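Local coordinates for protein cytochrome P450 (CYP102L1) (Mycobacterium phage Adler, PDB 6N6Q) that binds a haem and, as a virus-encoded cytochrome P450, probably activates dioxygen to oxidise organic substrates, at residues 51-55 with 56-60; 141-145 with 146-150; 238-241 with 242-245; 299-302 with 303-307. All coordinates share one frame; numbering follows the deposited sequence.

Contact 1 of 4, residues 51-55 with 56-60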
loop_
_atom_site.group_PDB
_atom_site.type_symbol
_atom_site.label_atom_id
_atom_site.label_comp_id
_atom_site.label_asym_id
_atom_site.label_seq_id
_atom_site.Cartn_x
_atom_site.Cartn_y
_atom_site.Cartn_z
ATOM N N GLU A 51 -7.079 24.432 7.952
ATOM C CA GLU A 51 -8.003 23.543 8.639
ATOM C C GLU A 51 -9.148 23.173 7.705
ATOM O O GLU A 51 -9.479 23.912 6.774
ATOM C CB GLU A 51 -8.581 24.189 9.905
ATOM C CG GLU A 51 -7.603 24.395 11.040
ATOM C CD GLU A 51 -8.270 25.029 12.247
ATOM O OE1 GLU A 51 -9.221 25.815 12.050
ATOM O OE2 GLU A 51 -7.856 24.733 13.389
ATOM N N GLN A 52 -9.766 22.022 7.973
ATOM C CA GLN A 52 -10.898 21.578 7.174
ATOM C C GLN A 52 -11.655 20.484 7.915
ATOM O O GLN A 52 -11.045 19.577 8.485
ATOM C CB GLN A 52 -10.448 21.063 5.802
ATOM C CG GLN A 52 -11.601 20.735 4.875
ATOM C CD GLN A 52 -12.493 21.933 4.627
ATOM O OE1 GLN A 52 -12.011 23.047 4.425
ATOM N NE2 GLN A 52 -13.802 21.712 4.651
ATOM N N CYS A 53 -12.984 20.580 7.895
ATOM C CA CYS A 53 -13.859 19.526 8.399
ATOM C C CYS A 53 -14.233 18.620 7.232
ATOM O O CYS A 53 -14.932 19.047 6.308
ATOM C CB CYS A 53 -15.110 20.115 9.048
ATOM S SG CYS A 53 -14.865 20.845 10.683
ATOM N N ILE A 54 -13.773 17.374 7.268
ATOM C CA ILE A 54 -14.041 16.413 6.201
ATOM C C ILE A 54 -15.162 15.454 6.576
ATOM O O ILE A 54 -16.073 15.212 5.785
ATOM C CB ILE A 54 -12.751 15.653 5.817
ATOM C CG1 ILE A 54 -11.979 15.216 7.062
ATOM C CG2 ILE A 54 -11.878 16.510 4.915
ATOM C CD1 ILE A 54 -10.735 14.413 6.742
ATOM N N GLY A 55 -15.114 14.897 7.783
ATOM C CA GLY A 55 -16.162 14.003 8.231
ATOM C C GLY A 55 -16.469 14.157 9.704
ATOM O O GLY A 55 -17.229 15.044 10.104
ATOM N N ASP A 56 -15.872 13.297 10.523
ATOM C CA ASP A 56 -16.076 13.308 11.963
ATOM C C ASP A 56 -15.050 14.154 12.700
ATOM O O ASP A 56 -15.014 14.122 13.934
ATOM C CB ASP A 56 -16.044 11.878 12.503
ATOM C CG ASP A 56 -14.784 11.132 12.097
ATOM O OD1 ASP A 56 -13.911 10.911 12.964
ATOM O OD2 ASP A 56 -14.663 10.777 10.903
ATOM N N PHE A 57 -14.218 14.903 11.982
ATOM C CA PHE A 57 -13.163 15.658 12.641
ATOM C C PHE A 57 -12.697 16.787 11.737
ATOM O O PHE A 57 -12.864 16.746 10.515
ATOM C CB PHE A 57 -11.984 14.751 13.022
ATOM C CG PHE A 57 -11.365 14.028 11.860
ATOM C CD1 PHE A 57 -11.853 12.796 11.455
ATOM C CD2 PHE A 57 -10.283 14.569 11.185
ATOM C CE1 PHE A 57 -11.284 12.123 10.388
ATOM C CE2 PHE A 57 -9.706 13.901 10.119
ATOM C CZ PHE A 57 -10.207 12.675 9.721
ATOM N N ARG A 58 -12.125 17.806 12.366
ATOM C CA ARG A 58 -11.374 18.842 11.676
ATOM C C ARG A 58 -9.892 18.515 11.782
ATOM O O ARG A 58 -9.405 18.139 12.852
ATOM C CB ARG A 58 -11.658 20.224 12.268
ATOM C CG ARG A 58 -10.584 21.259 11.967
ATOM C CD ARG A 58 -11.061 22.673 12.255
ATOM N NE ARG A 58 -11.817 22.761 13.500
ATOM C CZ ARG A 58 -11.269 22.779 14.710
ATOM N NH1 ARG A 58 -9.953 22.705 14.848
ATOM N NH2 ARG A 58 -12.038 22.864 15.786
ATOM N N VAL A 59 -9.180 18.640 10.668
ATOM C CA VAL A 59 -7.778 18.252 10.597
ATOM C C VAL A 59 -6.958 19.422 10.073
ATOM O O VAL A 59 -7.393 20.150 9.172
ATOM C CB VAL A 59 -7.584 17.000 9.714
ATOM C CG1 VAL A 59 -8.133 17.232 8.312
ATOM C CG2 VAL A 59 -6.125 16.601 9.670
ATOM N N VAL A 60 -5.781 19.618 10.660
ATOM C CA VAL A 60 -4.798 20.553 10.125
ATOM C C VAL A 60 -4.079 19.850 8.978
ATOM O O VAL A 60 -3.322 18.901 9.196
ATOM C CB VAL A 60 -3.812 21.013 11.202
ATOM C CG1 VAL A 60 -2.772 21.945 10.601
ATOM C CG2 VAL A 60 -4.553 21.691 12.347
#
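The β hairpin of strands 49-53 and 58-62, an edge of the P450 β sheet, shows how a tight connection can be fastened differently on its two faces. Q52 and V59 form the antiparallel hydrogen-bonded pair: V59 N donates to Q52 O at 3.0 Å, and a weak return bond runs from Q52 N to V59 O at 3.3 Å. E51 with V60 and C53 with R58 are the neighbouring non-hydrogen-bonded pairs. A weak bond from I54 N to F57 O, 3.4 Å, closes the bend through G55 and D56, and the D56 carboxylate is salt-bridged to R198 outside the hairpin.

On the face carrying Q52 and V59, I54 reaches back over the F57 ring, with CG1 above one face near its rim. The ring is placed for this by a chi1 of 58°, which sets CG between the backbone N and the carbonyl carbon. I54 CD1 lies 3.5 Å from F57 CZ and also meets V59 CG1 at 4.1 Å. Around this patch, L39 of helix 35-43 touches Q52 and I54, while V59 packs on W370 and F372 of strand 370-374. The more exposed face bears C53 SG against R58 CB at 3.6 Å. Beyond it, the bent arginine chain forms a salt bridge from R58 NH1 to E51 OE2 at 3.3 Å, the carboxylate and guanidinium planes lying 37° apart.

Contact 2 of 4, residues 141-145 with 146-150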
loop_
_atom_site.group_PDB
_atom_site.type_symbol
_atom_site.label_atom_id
_atom_site.label_comp_id
_atom_site.label_asym_id
_atom_site.label_seq_id
_atom_site.Cartn_x
_atom_site.Cartn_y
_atom_site.Cartn_z
ATOM N N ASN A 141 -3.707 -15.571 -19.782
ATOM C CA ASN A 141 -3.617 -16.114 -21.134
ATOM C C ASN A 141 -4.993 -16.521 -21.645
ATOM O O ASN A 141 -5.371 -16.199 -22.779
ATOM C CB ASN A 141 -2.663 -17.309 -21.166
ATOM C CG ASN A 141 -1.205 -16.901 -21.084
ATOM O OD1 ASN A 141 -0.834 -15.790 -21.469
ATOM N ND2 ASN A 141 -0.367 -17.804 -20.587
ATOM N N THR A 142 -5.760 -17.230 -20.813
ATOM C CA THR A 142 -7.092 -17.669 -21.216
ATOM C C THR A 142 -8.016 -16.480 -21.457
ATOM O O THR A 142 -8.845 -16.504 -22.373
ATOM C CB THR A 142 -7.679 -18.595 -20.151
ATOM O OG1 THR A 142 -6.737 -19.631 -19.849
ATOM C CG2 THR A 142 -8.975 -19.223 -20.643
ATOM N N ARG A 143 -7.884 -15.427 -20.647
ATOM C CA ARG A 143 -8.720 -14.248 -20.833
ATOM C C ARG A 143 -8.324 -13.473 -22.082
ATOM O O ARG A 143 -9.190 -12.903 -22.756
ATOM C CB ARG A 143 -8.644 -13.355 -19.596
ATOM C CG ARG A 143 -8.806 -14.119 -18.294
ATOM C CD ARG A 143 -9.076 -13.192 -17.129
ATOM N NE ARG A 143 -10.273 -12.390 -17.348
ATOM C CZ ARG A 143 -10.929 -11.752 -16.385
ATOM N NH1 ARG A 143 -10.507 -11.831 -15.130
ATOM N NH2 ARG A 143 -12.009 -11.041 -16.675
ATOM N N ALA A 144 -7.030 -13.438 -22.406
ATOM C CA ALA A 144 -6.599 -12.824 -23.657
ATOM C C ALA A 144 -7.091 -13.624 -24.854
ATOM O O ALA A 144 -7.453 -13.050 -25.888
ATOM C CB ALA A 144 -5.075 -12.702 -23.684
ATOM N N GLN A 145 -7.112 -14.952 -24.729
ATOM C CA GLN A 145 -7.598 -15.805 -25.808
ATOM C C GLN A 145 -9.084 -15.584 -26.065
ATOM O O GLN A 145 -9.535 -15.631 -27.216
ATOM C CB GLN A 145 -7.314 -17.268 -25.466
ATOM C CG GLN A 145 -8.201 -18.280 -26.165
ATOM C CD GLN A 145 -7.998 -19.685 -25.631
ATOM O OE1 GLN A 145 -7.310 -19.885 -24.630
ATOM N NE2 GLN A 145 -8.594 -20.666 -26.300
ATOM N N ASN A 146 -9.856 -15.330 -25.012
ATOM C CA ASN A 146 -11.295 -15.142 -25.125
ATOM C C ASN A 146 -11.692 -13.686 -25.327
ATOM O O ASN A 146 -12.889 -13.379 -25.312
ATOM C CB ASN A 146 -11.998 -15.707 -23.888
ATOM C CG ASN A 146 -11.797 -17.203 -23.738
ATOM O OD1 ASN A 146 -11.466 -17.896 -24.701
ATOM N ND2 ASN A 146 -11.999 -17.710 -22.527
ATOM N N ASN A 147 -10.721 -12.788 -25.513
ATOM C CA ASN A 147 -10.988 -11.380 -25.819
ATOM C C ASN A 147 -11.878 -10.744 -24.750
ATOM O O ASN A 147 -12.910 -10.136 -25.043
ATOM C CB ASN A 147 -11.612 -11.241 -27.212
ATOM C CG ASN A 147 -11.351 -9.885 -27.838
ATOM O OD1 ASN A 147 -11.899 -8.870 -27.407
ATOM N ND2 ASN A 147 -10.520 -9.865 -28.872
ATOM N N SER A 148 -11.469 -10.891 -23.495
ATOM C CA SER A 148 -12.279 -10.498 -22.352
ATOM C C SER A 148 -11.738 -9.221 -21.720
ATOM O O SER A 148 -10.526 -8.991 -21.685
ATOM C CB SER A 148 -12.320 -11.613 -21.304
ATOM O OG SER A 148 -13.108 -11.237 -20.188
ATOM N N TRP A 149 -12.654 -8.395 -21.220
ATOM C CA TRP A 149 -12.277 -7.203 -20.475
ATOM C C TRP A 149 -12.035 -7.567 -19.017
ATOM O O TRP A 149 -12.879 -8.201 -18.376
ATOM C CB TRP A 149 -13.356 -6.128 -20.587
ATOM C CG TRP A 149 -13.348 -5.432 -21.908
ATOM C CD1 TRP A 149 -14.166 -5.677 -22.971
ATOM C CD2 TRP A 149 -12.470 -4.374 -22.313
ATOM N NE1 TRP A 149 -13.856 -4.835 -24.011
ATOM C CE2 TRP A 149 -12.818 -4.026 -23.633
ATOM C CE3 TRP A 149 -11.425 -3.687 -21.686
ATOM C CZ2 TRP A 149 -12.158 -3.021 -24.337
ATOM C CZ3 TRP A 149 -10.772 -2.691 -22.388
ATOM C CH2 TRP A 149 -11.140 -2.368 -23.699
ATOM N N ILE A 150 -10.879 -7.166 -18.497
ATOM C CA ILE A 150 -10.416 -7.563 -17.176
ATOM C C ILE A 150 -10.561 -6.384 -16.228
ATOM O O ILE A 150 -10.061 -5.289 -16.508
ATOM C CB ILE A 150 -8.958 -8.051 -17.224
ATOM C CG1 ILE A 150 -8.862 -9.366 -17.999
ATOM C CG2 ILE A 150 -8.390 -8.193 -15.823
ATOM C CD1 ILE A 150 -7.456 -9.910 -18.107
#
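With chi1 at -47°, R143 sets CG anti to its own carbonyl carbon, and a bend at chi3, 58°, turns the guanidinium towards the chain that leaves the helix, where I150 meets it. I150 sends its CG1 branch, also anti to the carbonyl carbon, over one face of that flat group, 3.3 Å above the plane and displaced towards the rim; I150 CG1 comes within 3.4 Å of R143 NE. The terminal methyl lies further back along the arginine, I150 CD1 being 3.8 Å from R143 CD. S148 OG sits at the guanidinium edge, near its plane, 3.7 Å from R143 NH2. The arginine is thus covered by hydrocarbon on one face, while its NH1 makes a salt bridge to E155 in the following helix.

What folds the backbone back far enough for this meeting is a Schellman motif ending helix 119-145. N147, the C-prime residue, takes a positive phi of 56°. S148 N then bonds to R143 O at 3.1 Å, and N147 N makes a weak bond to A144 O at 3.3 Å. One residue earlier, N146 N still donates to T142 O, 3.1 Å away, although N146 has already left helical geometry. The side chains of T142 and N146 run side by side in the same direction, T142 CG2 lying 3.9 Å from N146 ND2. After the turn, I150 joins the strand 464-469 through backbone bonds to L465 and packs on L467, while W149 makes a cation-pi contact with R445.

Contact 3 of 4, residues 238-241 with 242-245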
loop_
_atom_site.group_PDB
_atom_site.type_symbol
_atom_site.label_atom_id
_atom_site.label_comp_id
_atom_site.label_asym_id
_atom_site.label_seq_id
_atom_site.Cartn_x
_atom_site.Cartn_y
_atom_site.Cartn_z
ATOM N N ASN A 238 5.642 -27.741 12.357
ATOM C CA ASN A 238 6.586 -27.951 11.266
ATOM C C ASN A 238 7.974 -27.477 11.680
ATOM O O ASN A 238 8.155 -26.280 11.937
ATOM C CB ASN A 238 6.128 -27.204 10.022
ATOM C CG ASN A 238 6.943 -27.550 8.788
ATOM O OD1 ASN A 238 8.132 -27.852 8.872
ATOM N ND2 ASN A 238 6.298 -27.501 7.628
ATOM N N PRO A 239 8.972 -28.364 11.750
ATOM C CA PRO A 239 10.339 -27.918 12.063
ATOM C C PRO A 239 11.060 -27.236 10.908
ATOM O O PRO A 239 12.142 -26.672 11.133
ATOM C CB PRO A 239 11.046 -29.224 12.455
ATOM C CG PRO A 239 10.301 -30.282 11.716
ATOM C CD PRO A 239 8.866 -29.831 11.686
ATOM N N ARG A 240 10.511 -27.282 9.689
ATOM C CA ARG A 240 11.035 -26.531 8.543
ATOM C C ARG A 240 12.512 -26.839 8.287
ATOM O O ARG A 240 13.335 -25.939 8.106
ATOM C CB ARG A 240 10.818 -25.028 8.736
ATOM C CG ARG A 240 9.359 -24.617 8.860
ATOM C CD ARG A 240 8.719 -24.412 7.497
ATOM N NE ARG A 240 9.325 -23.293 6.782
ATOM C CZ ARG A 240 8.883 -22.819 5.621
ATOM N NH1 ARG A 240 7.824 -23.366 5.041
ATOM N NH2 ARG A 240 9.500 -21.797 5.043
ATOM N N VAL A 241 12.842 -28.133 8.270
ATOM C CA VAL A 241 14.226 -28.546 8.081
ATOM C C VAL A 241 14.719 -28.113 6.708
ATOM O O VAL A 241 14.015 -28.246 5.699
ATOM C CB VAL A 241 14.358 -30.068 8.267
ATOM C CG1 VAL A 241 15.741 -30.548 7.849
ATOM C CG2 VAL A 241 14.080 -30.447 9.713
ATOM N N GLY A 242 15.933 -27.564 6.671
ATOM C CA GLY A 242 16.581 -27.224 5.420
ATOM C C GLY A 242 16.004 -26.036 4.687
ATOM O O GLY A 242 16.293 -25.855 3.503
ATOM N N GLN A 243 15.201 -25.211 5.354
ATOM C CA GLN A 243 14.563 -24.073 4.709
ATOM C C GLN A 243 14.878 -22.791 5.464
ATOM O O GLN A 243 14.974 -22.787 6.695
ATOM C CB GLN A 243 13.046 -24.266 4.616
ATOM C CG GLN A 243 12.635 -25.463 3.776
ATOM C CD GLN A 243 11.242 -25.318 3.202
ATOM O OE1 GLN A 243 11.069 -24.872 2.066
ATOM N NE2 GLN A 243 10.238 -25.694 3.985
ATOM N N SER A 244 15.042 -21.705 4.716
ATOM C CA SER A 244 15.291 -20.413 5.332
ATOM C C SER A 244 14.006 -19.879 5.961
ATOM O O SER A 244 12.926 -20.013 5.377
ATOM C CB SER A 244 15.825 -19.419 4.302
ATOM O OG SER A 244 17.125 -19.784 3.875
ATOM N N PRO A 245 14.090 -19.273 7.144
ATOM C CA PRO A 245 12.873 -18.803 7.815
ATOM C C PRO A 245 12.202 -17.679 7.042
ATOM O O PRO A 245 12.865 -16.803 6.480
ATOM C CB PRO A 245 13.387 -18.317 9.176
ATOM C CG PRO A 245 14.818 -17.983 8.939
ATOM C CD PRO A 245 15.303 -18.982 7.926
#
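R240 and Q243 stand at the two ends of a type II β turn, and their side chains make its close part. Bends at chi2 and chi3, -85° and -65°, fold the R240 chain back and bring one guanidinium face under Q243 NE2. That nitrogen lies 3.4 Å above the guanidinium plane, over the rim of the face, with R240 NH1 at 3.5 Å from Q243 NE2 as its nearest neighbour in the arginine. The amide and guanidinium planes are inclined by 36°, hence not a parallel stack. Just before it, an Asx turn, in which N238 OD1 accepts from R240 N at 2.6 Å, fixes the backbone entering the turn.

The rest of this surface loop, between helices 212-237 and 247-253, is held more slackly. The turn-closing bond from Q243 N to R240 O is weak at 3.4 Å, and V241 and G242 at the corner are exposed. G242 has the positive phi expected at the third position of a type II turn, a conformation that favours glycine. At the guanidinium edge, S244 O remains 3.9 Å from R240 NH2.

D249, D170 and D246 make long, weak ion pairs with NE, NH1 and NH2 of the arginine, and probably balance its charge diffusely. Q243 NE2, the atom facing the cation, is an N-H donor like the guanidinium nitrogens, which makes this meeting packing and not charge pairing.

Contact 4 of 4, residues 299-302 with 303-307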
loop_
_atom_site.group_PDB
_atom_site.type_symbol
_atom_site.label_atom_id
_atom_site.label_comp_id
_atom_site.label_asym_id
_atom_site.label_seq_id
_atom_site.Cartn_x
_atom_site.Cartn_y
_atom_site.Cartn_z
ATOM N N ASP A 299 4.449 6.090 -25.741
ATOM C CA ASP A 299 5.906 6.181 -25.746
ATOM C C ASP A 299 6.501 5.555 -24.492
ATOM O O ASP A 299 7.560 4.918 -24.552
ATOM C CB ASP A 299 6.345 7.639 -25.882
ATOM C CG ASP A 299 7.800 7.774 -26.300
ATOM O OD1 ASP A 299 8.433 6.741 -26.607
ATOM O OD2 ASP A 299 8.311 8.914 -26.322
ATOM N N VAL A 300 5.837 5.724 -23.347
ATOM C CA VAL A 300 6.301 5.093 -22.115
ATOM C C VAL A 300 6.183 3.578 -22.214
ATOM O O VAL A 300 7.102 2.843 -21.832
ATOM C CB VAL A 300 5.519 5.644 -20.909
ATOM C CG1 VAL A 300 5.872 4.880 -19.642
ATOM C CG2 VAL A 300 5.787 7.134 -20.740
ATOM N N ALA A 301 5.054 3.087 -22.729
ATOM C CA ALA A 301 4.875 1.649 -22.888
ATOM C C ALA A 301 5.927 1.062 -23.819
ATOM O O ALA A 301 6.398 -0.060 -23.606
ATOM C CB ALA A 301 3.472 1.348 -23.413
ATOM N N ALA A 302 6.309 1.810 -24.856
ATOM C CA ALA A 302 7.326 1.324 -25.783
ATOM C C ALA A 302 8.691 1.247 -25.109
ATOM O O ALA A 302 9.411 0.252 -25.253
ATOM C CB ALA A 302 7.385 2.224 -27.019
ATOM N N GLN A 303 9.063 2.289 -24.362
ATOM C CA GLN A 303 10.371 2.299 -23.716
ATOM C C GLN A 303 10.456 1.246 -22.616
ATOM O O GLN A 303 11.512 0.634 -22.415
ATOM C CB GLN A 303 10.671 3.692 -23.162
ATOM C CG GLN A 303 12.078 3.845 -22.613
ATOM C CD GLN A 303 12.460 5.291 -22.355
ATOM O OE1 GLN A 303 11.723 6.214 -22.708
ATOM N NE2 GLN A 303 13.620 5.496 -21.737
ATOM N N ALA A 304 9.355 1.014 -21.900
ATOM C CA ALA A 304 9.355 -0.018 -20.868
ATOM C C ALA A 304 9.344 -1.412 -21.483
ATOM O O ALA A 304 10.064 -2.306 -21.023
ATOM C CB ALA A 304 8.162 0.171 -19.933
ATOM N N ARG A 305 8.535 -1.615 -22.527
ATOM C CA ARG A 305 8.506 -2.914 -23.190
ATOM C C ARG A 305 9.843 -3.238 -23.842
ATOM O O ARG A 305 10.200 -4.413 -23.972
ATOM C CB ARG A 305 7.383 -2.955 -24.226
ATOM C CG ARG A 305 6.842 -4.346 -24.506
ATOM C CD ARG A 305 5.663 -4.306 -25.468
ATOM N NE ARG A 305 4.581 -3.449 -24.990
ATOM C CZ ARG A 305 3.624 -3.843 -24.155
ATOM N NH1 ARG A 305 3.613 -5.086 -23.696
ATOM N NH2 ARG A 305 2.678 -2.993 -23.776
ATOM N N ALA A 306 10.597 -2.215 -24.252
ATOM C CA ALA A 306 11.921 -2.458 -24.816
ATOM C C ALA A 306 12.928 -2.835 -23.738
ATOM O O ALA A 306 13.853 -3.612 -24.001
ATOM C CB ALA A 306 12.403 -1.228 -25.584
ATOM N N GLU A 307 12.768 -2.299 -22.525
ATOM C CA GLU A 307 13.692 -2.625 -21.446
ATOM C C GLU A 307 13.491 -4.055 -20.960
ATOM O O GLU A 307 14.461 -4.743 -20.616
ATOM C CB GLU A 307 13.523 -1.639 -20.293
ATOM C CG GLU A 307 14.627 -1.708 -19.250
ATOM C CD GLU A 307 14.362 -0.802 -18.062
ATOM O OE1 GLU A 307 13.260 -0.891 -17.478
ATOM O OE2 GLU A 307 15.252 0.006 -17.718
#
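The flat guanidinium of R305 meets A301 only marginally: A301 O approaches it obliquely, with R305 NE 4.1 Å away, and A301 CB is 4.4 Å from R305 NH2. Nearer the backbone the fit is closer, R305 CB being 3.1 Å from A301 O. A chi1 of -153° directs the arginine CG away from its backbone N, and a bend at chi3 turns the head aside.

All this lies within helix 298-311, the J helix of the P450 fold. Its i to i+4 bonds run from Q303 N to D299 O at 3.0 Å, and at 2.9 Å from A304 N to V300 O, R305 N to A301 O and A306 N to A302 O. A301 and A304 are buried, whereas A302 and A306 are exposed. On one side V300 and A304 pack against Y330 of helix 329-341, whose first turn E307 also grips through the backbone N-H groups of Y330 and L331.

The polar end of R305 looks to another neighbour. Its NH1 gives weak bonds to L437 O and F440 O, and the positive charge is probably eased by these main-chain carbonyls, where helix 422-439 passes into strand 440-444.

The four contacts follow one another along the chain without interleaving, and none touches another. Contacts 2 and 4 are the nearest pair, their centres 23 Å and their nearest atoms about 12 Å apart; F440 links their surroundings, packing on N141 and A144 of contact 2, its backbone O taking a weak bond from R305 NH1 in contact 4. Contact 1 belongs to the sheet that includes strand 370-374, whereas contact 3 lies between two helices across the chain's centre, the contact centres about 50 Å apart. Contacts 1 and 4 have centres about 42 Å apart. All are local features of the outer shell of the P450 fold, and none is claimed as part of the haem site.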